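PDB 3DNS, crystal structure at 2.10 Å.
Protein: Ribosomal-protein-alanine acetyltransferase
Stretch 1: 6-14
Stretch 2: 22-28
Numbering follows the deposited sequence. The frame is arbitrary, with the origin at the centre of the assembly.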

ATOM      1  N   LYS A   6     -10.680  -7.747 -13.757  1.00 30.17           N
ATOM      2  CA  LYS A   6     -11.252  -6.446 -13.702  1.00 30.72           C
ATOM      3  C   LYS A   6     -12.467  -6.554 -12.808  1.00 30.56           C
ATOM      4  O   LYS A   6     -13.247  -7.446 -12.937  1.00 31.42           O
ATOM      5  CB  LYS A   6     -11.701  -6.099 -15.128  1.00 31.67           C
ATOM      6  CG  LYS A   6     -11.602  -4.664 -15.600  1.00 32.31           C
ATOM      7  CD  LYS A   6     -11.812  -4.591 -17.121  1.00 31.03           C
ATOM      8  CE  LYS A   6     -12.289  -3.233 -17.669  1.00 32.73           C
ATOM      9  NZ  LYS A   6     -12.889  -3.313 -19.081  1.00 26.85           N
ATOM     10  N   GLY A   7     -12.594  -5.644 -11.875  1.00 29.07           N
ATOM     11  CA  GLY A   7     -13.806  -5.446 -11.146  1.00 28.12           C
ATOM     12  C   GLY A   7     -14.154  -3.998 -11.338  1.00 27.52           C
ATOM     13  O   GLY A   7     -13.485  -3.325 -12.077  1.00 25.98           O
ATOM     14  N   LYS A   8     -15.179  -3.522 -10.642  1.00 26.66           N
ATOM     15  CA  LYS A   8     -15.633  -2.132 -10.775  1.00 26.68           C
ATOM     16  C   LYS A   8     -14.574  -1.170 -10.280  1.00 25.90           C
ATOM     17  O   LYS A   8     -14.268  -0.177 -10.936  1.00 24.90           O
ATOM     18  CB  LYS A   8     -16.940  -1.920 -10.010  1.00 26.06           C
ATOM     19  CG  LYS A   8     -17.504  -0.481 -10.056  1.00 26.86           C
ATOM     20  CD  LYS A   8     -19.032  -0.437  -9.682  1.00 26.41           C
ATOM     21  CE  LYS A   8     -19.634   0.976  -9.804  1.00 27.14           C
ATOM     22  NZ  LYS A   8     -21.136   1.015 -10.070  1.00 26.09           N
ATOM     23  N   TYR A   9     -13.982  -1.468  -9.130  1.00 25.98           N
ATOM     24  CA  TYR A   9     -12.947  -0.566  -8.602  1.00 26.34           C
ATOM     25  C   TYR A   9     -11.550  -1.131  -8.497  1.00 25.66           C
ATOM     26  O   TYR A   9     -10.640  -0.439  -8.094  1.00 25.22           O
ATOM     27  CB  TYR A   9     -13.378  -0.042  -7.241  1.00 26.90           C
ATOM     28  CG  TYR A   9     -14.571   0.856  -7.366  1.00 27.67           C
ATOM     29  CD1 TYR A   9     -14.505   2.020  -8.107  1.00 28.60           C
ATOM     30  CD2 TYR A   9     -15.779   0.526  -6.772  1.00 29.78           C
ATOM     31  CE1 TYR A   9     -15.635   2.851  -8.238  1.00 28.29           C
ATOM     32  CE2 TYR A   9     -16.893   1.340  -6.910  1.00 28.19           C
ATOM     33  CZ  TYR A   9     -16.796   2.482  -7.634  1.00 26.53           C
ATOM     34  OH  TYR A   9     -17.883   3.266  -7.764  1.00 30.12           O
ATOM     35  N   THR A  10     -11.364  -2.383  -8.843  1.00 25.50           N
ATOM     36  CA  THR A  10     -10.075  -3.007  -8.614  1.00 26.72           C
ATOM     37  C   THR A  10      -9.586  -3.736  -9.857  1.00 26.59           C
ATOM     38  O   THR A  10     -10.338  -3.962 -10.794  1.00 24.88           O
ATOM     39  CB  THR A  10     -10.127  -3.969  -7.346  1.00 27.65           C
ATOM     40  OG1 THR A  10     -11.160  -4.956  -7.511  1.00 28.61           O
ATOM     41  CG2 THR A  10     -10.418  -3.160  -6.063  1.00 25.16           C
ATOM     42  N   LYS A  11      -8.294  -4.087  -9.835  1.00 27.83           N
ATOM     43  CA  LYS A  11      -7.641  -4.871 -10.875  1.00 27.50           C
ATOM     44  C   LYS A  11      -6.709  -5.914 -10.228  1.00 27.17           C
ATOM     45  O   LYS A  11      -6.063  -5.635  -9.217  1.00 27.14           O
ATOM     46  CB  LYS A  11      -6.846  -3.949 -11.822  1.00 27.15           C
ATOM     47  CG  LYS A  11      -7.682  -2.803 -12.374  1.00 30.12           C
ATOM     48  CD  LYS A  11      -6.887  -1.874 -13.369  1.00 28.14           C
ATOM     49  CE  LYS A  11      -7.839  -0.982 -14.198  1.00 28.43           C
ATOM     50  NZ  LYS A  11      -7.177   0.087 -15.048  1.00 29.88           N
ATOM     51  N   ILE A  12      -6.672  -7.117 -10.810  1.00 26.58           N
ATOM     52  CA  ILE A  12      -5.758  -8.158 -10.358  1.00 26.44           C
ATOM     53  C   ILE A  12      -4.938  -8.581 -11.604  1.00 26.05           C
ATOM     54  O   ILE A  12      -5.504  -8.944 -12.649  1.00 24.72           O
ATOM     55  CB  ILE A  12      -6.505  -9.357  -9.765  1.00 26.30           C
ATOM     56  CG1 ILE A  12      -7.366  -8.952  -8.556  1.00 25.60           C
ATOM     57  CG2 ILE A  12      -5.496 -10.476  -9.402  1.00 25.70           C
ATOM     58  CD1 ILE A  12      -8.292 -10.076  -8.095  1.00 25.81           C
ATOM     59  N   GLU A  13      -3.617  -8.503 -11.505  1.00 26.06           N
ATOM     60  CA  GLU A  13      -2.745  -8.784 -12.632  1.00 26.70           C
ATOM     61  C   GLU A  13      -1.570  -9.601 -12.172  1.00 26.39           C
ATOM     62  O   GLU A  13      -1.057  -9.376 -11.091  1.00 23.89           O
ATOM     63  CB  GLU A  13      -2.204  -7.485 -13.235  1.00 26.56           C
ATOM     64  CG  GLU A  13      -3.281  -6.690 -13.954  1.00 30.48           C
ATOM     65  CD  GLU A  13      -2.876  -5.261 -14.240  1.00 29.40           C
ATOM     66  OE1 GLU A  13      -2.759  -4.484 -13.263  1.00 31.05           O
ATOM     67  OE2 GLU A  13      -2.706  -4.926 -15.430  1.00 32.40           O
ATOM     68  N   LYS A  14      -1.096 -10.496 -13.037  1.00 27.10           N
ATOM     69  CA  LYS A  14       0.093 -11.326 -12.782  1.00 28.66           C
ATOM     70  C   LYS A  14       1.324 -10.454 -12.782  1.00 29.23           C
ATOM     71  O   LYS A  14       1.429  -9.548 -13.578  1.00 29.36           O
ATOM     72  CB  LYS A  14       0.230 -12.401 -13.854  1.00 29.03           C
ATOM     73  CG  LYS A  14       0.786 -13.723 -13.300  1.00 31.37           C
ATOM     74  CD  LYS A  14       0.759 -14.798 -14.345  1.00 31.58           C
ATOM     75  CE  LYS A  14       0.755 -16.160 -13.738  1.00 34.51           C
ATOM     76  NZ  LYS A  14       0.449 -17.141 -14.815  1.00 35.67           N
ATOM     77  N   TYR A  22       0.461 -12.118  -7.926  1.00 22.62           N
ATOM     78  CA  TYR A  22      -0.471 -11.208  -8.590  1.00 22.69           C
ATOM     79  C   TYR A  22      -0.551  -9.937  -7.824  1.00 22.34           C
ATOM     80  O   TYR A  22      -0.571  -9.949  -6.588  1.00 23.87           O
ATOM     81  CB  TYR A  22      -1.877 -11.797  -8.681  1.00 22.60           C
ATOM     82  CG  TYR A  22      -1.921 -13.074  -9.426  1.00 21.94           C
ATOM     83  CD1 TYR A  22      -2.390 -13.127 -10.712  1.00 21.77           C
ATOM     84  CD2 TYR A  22      -1.484 -14.266  -8.810  1.00 22.70           C
ATOM     85  CE1 TYR A  22      -2.415 -14.344 -11.406  1.00 23.09           C
ATOM     86  CE2 TYR A  22      -1.513 -15.426  -9.463  1.00 23.45           C
ATOM     87  CZ  TYR A  22      -1.972 -15.485 -10.764  1.00 21.45           C
ATOM     88  OH  TYR A  22      -1.946 -16.724 -11.392  1.00 25.02           O
ATOM     89  N   LEU A  23      -0.662  -8.855  -8.566  1.00 21.34           N
ATOM     90  CA  LEU A  23      -0.709  -7.500  -8.032  1.00 20.51           C
ATOM     91  C   LEU A  23      -2.161  -7.053  -7.995  1.00 19.81           C
ATOM     92  O   LEU A  23      -2.872  -7.126  -9.034  1.00 18.71           O
ATOM     93  CB  LEU A  23       0.078  -6.594  -8.966  1.00 19.97           C
ATOM     94  CG  LEU A  23       0.212  -5.130  -8.582  1.00 22.19           C
ATOM     95  CD1 LEU A  23       1.136  -5.006  -7.337  1.00 26.58           C
ATOM     96  CD2 LEU A  23       0.796  -4.332  -9.779  1.00 21.49           C
ATOM     97  N   ILE A  24      -2.598  -6.560  -6.830  1.00 18.85           N
ATOM     98  CA  ILE A  24      -3.930  -5.900  -6.729  1.00 18.76           C
ATOM     99  C   ILE A  24      -3.765  -4.377  -6.698  1.00 18.22           C
ATOM    100  O   ILE A  24      -3.045  -3.859  -5.894  1.00 17.46           O
ATOM    101  CB  ILE A  24      -4.729  -6.333  -5.438  1.00 18.26           C
ATOM    102  CG1 ILE A  24      -4.554  -7.833  -5.166  1.00 18.27           C
ATOM    103  CG2 ILE A  24      -6.204  -5.828  -5.494  1.00 17.41           C
ATOM    104  CD1 ILE A  24      -4.946  -8.333  -3.726  1.00 17.11           C
ATOM    105  N   THR A  25      -4.470  -3.676  -7.576  1.00 19.22           N
ATOM    106  CA  THR A  25      -4.434  -2.191  -7.607  1.00 19.13           C
ATOM    107  C   THR A  25      -5.850  -1.622  -7.685  1.00 20.69           C
ATOM    108  O   THR A  25      -6.819  -2.373  -7.971  1.00 20.59           O
ATOM    109  CB  THR A  25      -3.619  -1.636  -8.803  1.00 18.06           C
ATOM    110  OG1 THR A  25      -4.211  -2.081  -9.994  1.00 19.59           O
ATOM    111  CG2 THR A  25      -2.207  -2.165  -8.782  1.00 15.01           C
ATOM    112  N   ASP A  26      -5.983  -0.311  -7.453  1.00 22.54           N
ATOM    113  CA  ASP A  26      -7.269   0.324  -7.754  1.00 24.58           C
ATOM    114  C   ASP A  26      -7.229   0.905  -9.156  1.00 24.21           C
ATOM    115  O   ASP A  26      -6.246   0.737  -9.833  1.00 22.65           O
ATOM    116  CB  ASP A  26      -7.696   1.342  -6.664  1.00 25.48           C
ATOM    117  CG  ASP A  26      -6.742   2.525  -6.486  1.00 25.41           C
ATOM    118  OD1 ASP A  26      -5.936   2.847  -7.382  1.00 21.61           O
ATOM    119  OD2 ASP A  26      -6.874   3.180  -5.401  1.00 27.59           O
ATOM    120  N   LYS A  27      -8.283   1.600  -9.571  1.00 25.25           N
ATOM    121  CA  LYS A  27      -8.366   2.117 -10.924  1.00 26.67           C
ATOM    122  C   LYS A  27      -7.347   3.218 -11.312  1.00 26.63           C
ATOM    123  O   LYS A  27      -7.173   3.477 -12.492  1.00 26.63           O
ATOM    124  CB  LYS A  27      -9.809   2.580 -11.230  1.00 27.17           C
ATOM    125  CG  LYS A  27     -10.660   1.479 -11.804  1.00 28.28           C
ATOM    126  CD  LYS A  27     -11.998   1.996 -12.317  1.00 29.79           C
ATOM    127  CE  LYS A  27     -12.689   0.947 -13.227  1.00 32.33           C
ATOM    128  NZ  LYS A  27     -12.446  -0.479 -12.775  1.00 34.27           N
ATOM    129  N   TYR A  28      -6.694   3.859 -10.336  1.00 26.74           N
ATOM    130  CA  TYR A  28      -5.565   4.778 -10.597  1.00 26.33           C
ATOM    131  C   TYR A  28      -4.232   4.030 -10.617  1.00 26.45           C
ATOM    132  O   TYR A  28      -3.162   4.634 -10.811  1.00 27.08           O
ATOM    133  CB  TYR A  28      -5.446   5.818  -9.496  1.00 26.95           C
ATOM    134  CG  TYR A  28      -6.441   6.921  -9.438  1.00 28.52           C
ATOM    135  CD1 TYR A  28      -7.077   7.430 -10.586  1.00 28.31           C
ATOM    136  CD2 TYR A  28      -6.696   7.548  -8.205  1.00 30.23           C
ATOM    137  CE1 TYR A  28      -7.984   8.510 -10.494  1.00 26.50           C
ATOM    138  CE2 TYR A  28      -7.562   8.635  -8.121  1.00 29.33           C
ATOM    139  CZ  TYR A  28      -8.209   9.095  -9.249  1.00 26.74           C
ATOM    140  OH  TYR A  28      -9.069  10.153  -9.071  1.00 29.46           O
TER
HETATM  141  O   HOH W   1      -3.191  -4.888 -10.740  1.00 30.60           O
HETATM  142  O   HOH W   2      -2.223 -16.748 -13.900  1.00 60.98           O

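A β-ladder fixes its backbone by a repeating pattern of hydrogen bonds, but long side chains that reach across or along it can add much of the surface it buries. The pairing of residues 6-14 with 22-28 in this ribosomal-protein-alanine acetyltransferase illustrates the principle. The two segments bury 701 Å² between them, and Lys27, Lys11 and Tyr22 have the largest areas covered by the opposing stretch.

The ladder itself is antiparallel, its strand directions 159° apart. Lys11 forms one hydrogen-bonded pair with Thr25: Lys11 N donates to Thr25 O at 2.9 Å, and Thr25 N returns the bond to Lys11 O at 3.0 Å. Two residues on, Glu13 repeats the arrangement with Leu23, Glu13 N to Leu23 O at 2.9 Å and Leu23 N to Glu13 O at a short 2.6 Å. Ile12 and Ile24 lie between these pairs as a non-hydrogen-bonded pair, where the strands draw closer and CA-H groups approach carbonyls, as in Ile12 CA to Leu23 O and Ile24 CA to Lys11 O, both 3.3 Å.

Because alternate residues face opposite sides of the sheet, Lys11 shares a face with Glu13, Leu23 and Thr25. Its CB lies 3.7 Å from Thr25 OG1, and its extended chain, with chi2 to chi4 all t, runs on until its CE is 4.4 Å from Lys27 CG. The same face holds a water that ties the neighbouring polar groups together: water 1 is hydrogen-bonded to Glu13 OE1 at 2.6 Å, to Leu23 O at 2.8 Å and to Thr25 OG1 at 3.1 Å. It bridges a gap too wide for direct bonding, since Glu13 OE1 and Thr25 OG1 stand 4.3 Å apart.

Tyr22 serves the other face, together with Ile12, Ile24 and Lys14. Its CB packs against Ile12 CG2 at 3.9 Å, while its ring receives the aliphatic part of Lys14 in an off-centre CH-π contact, Lys14 CG lying 4.2 Å from the ring centroid. Farther out, Lys14 CE comes within 3.6 Å of Tyr22 OH. The polar ends meet through water 2, which accepts from Lys14 NZ at 2.9 Å and is hydrogen-bonded to Tyr22 OH at 2.5 Å. Lys14 thus combines apolar contact along its chain with a solvent-mediated link at its tip.

Lys27, beyond the ladder, has the most surface covered of all. Its CA-to-CB bond points sideways, yet the end of the side chain comes nearer to the other stretch, and a turn at chi4 (35°) completes the course to the loop. There Lys27 NZ donates to Lys8 O at 2.6 Å and, more weakly, to Gly7 O at 3.1 Å. Backbone carbonyls in a loop are natural acceptors for an ammonium group, and here one long side chain extends the contact past the regular pairing of the strands.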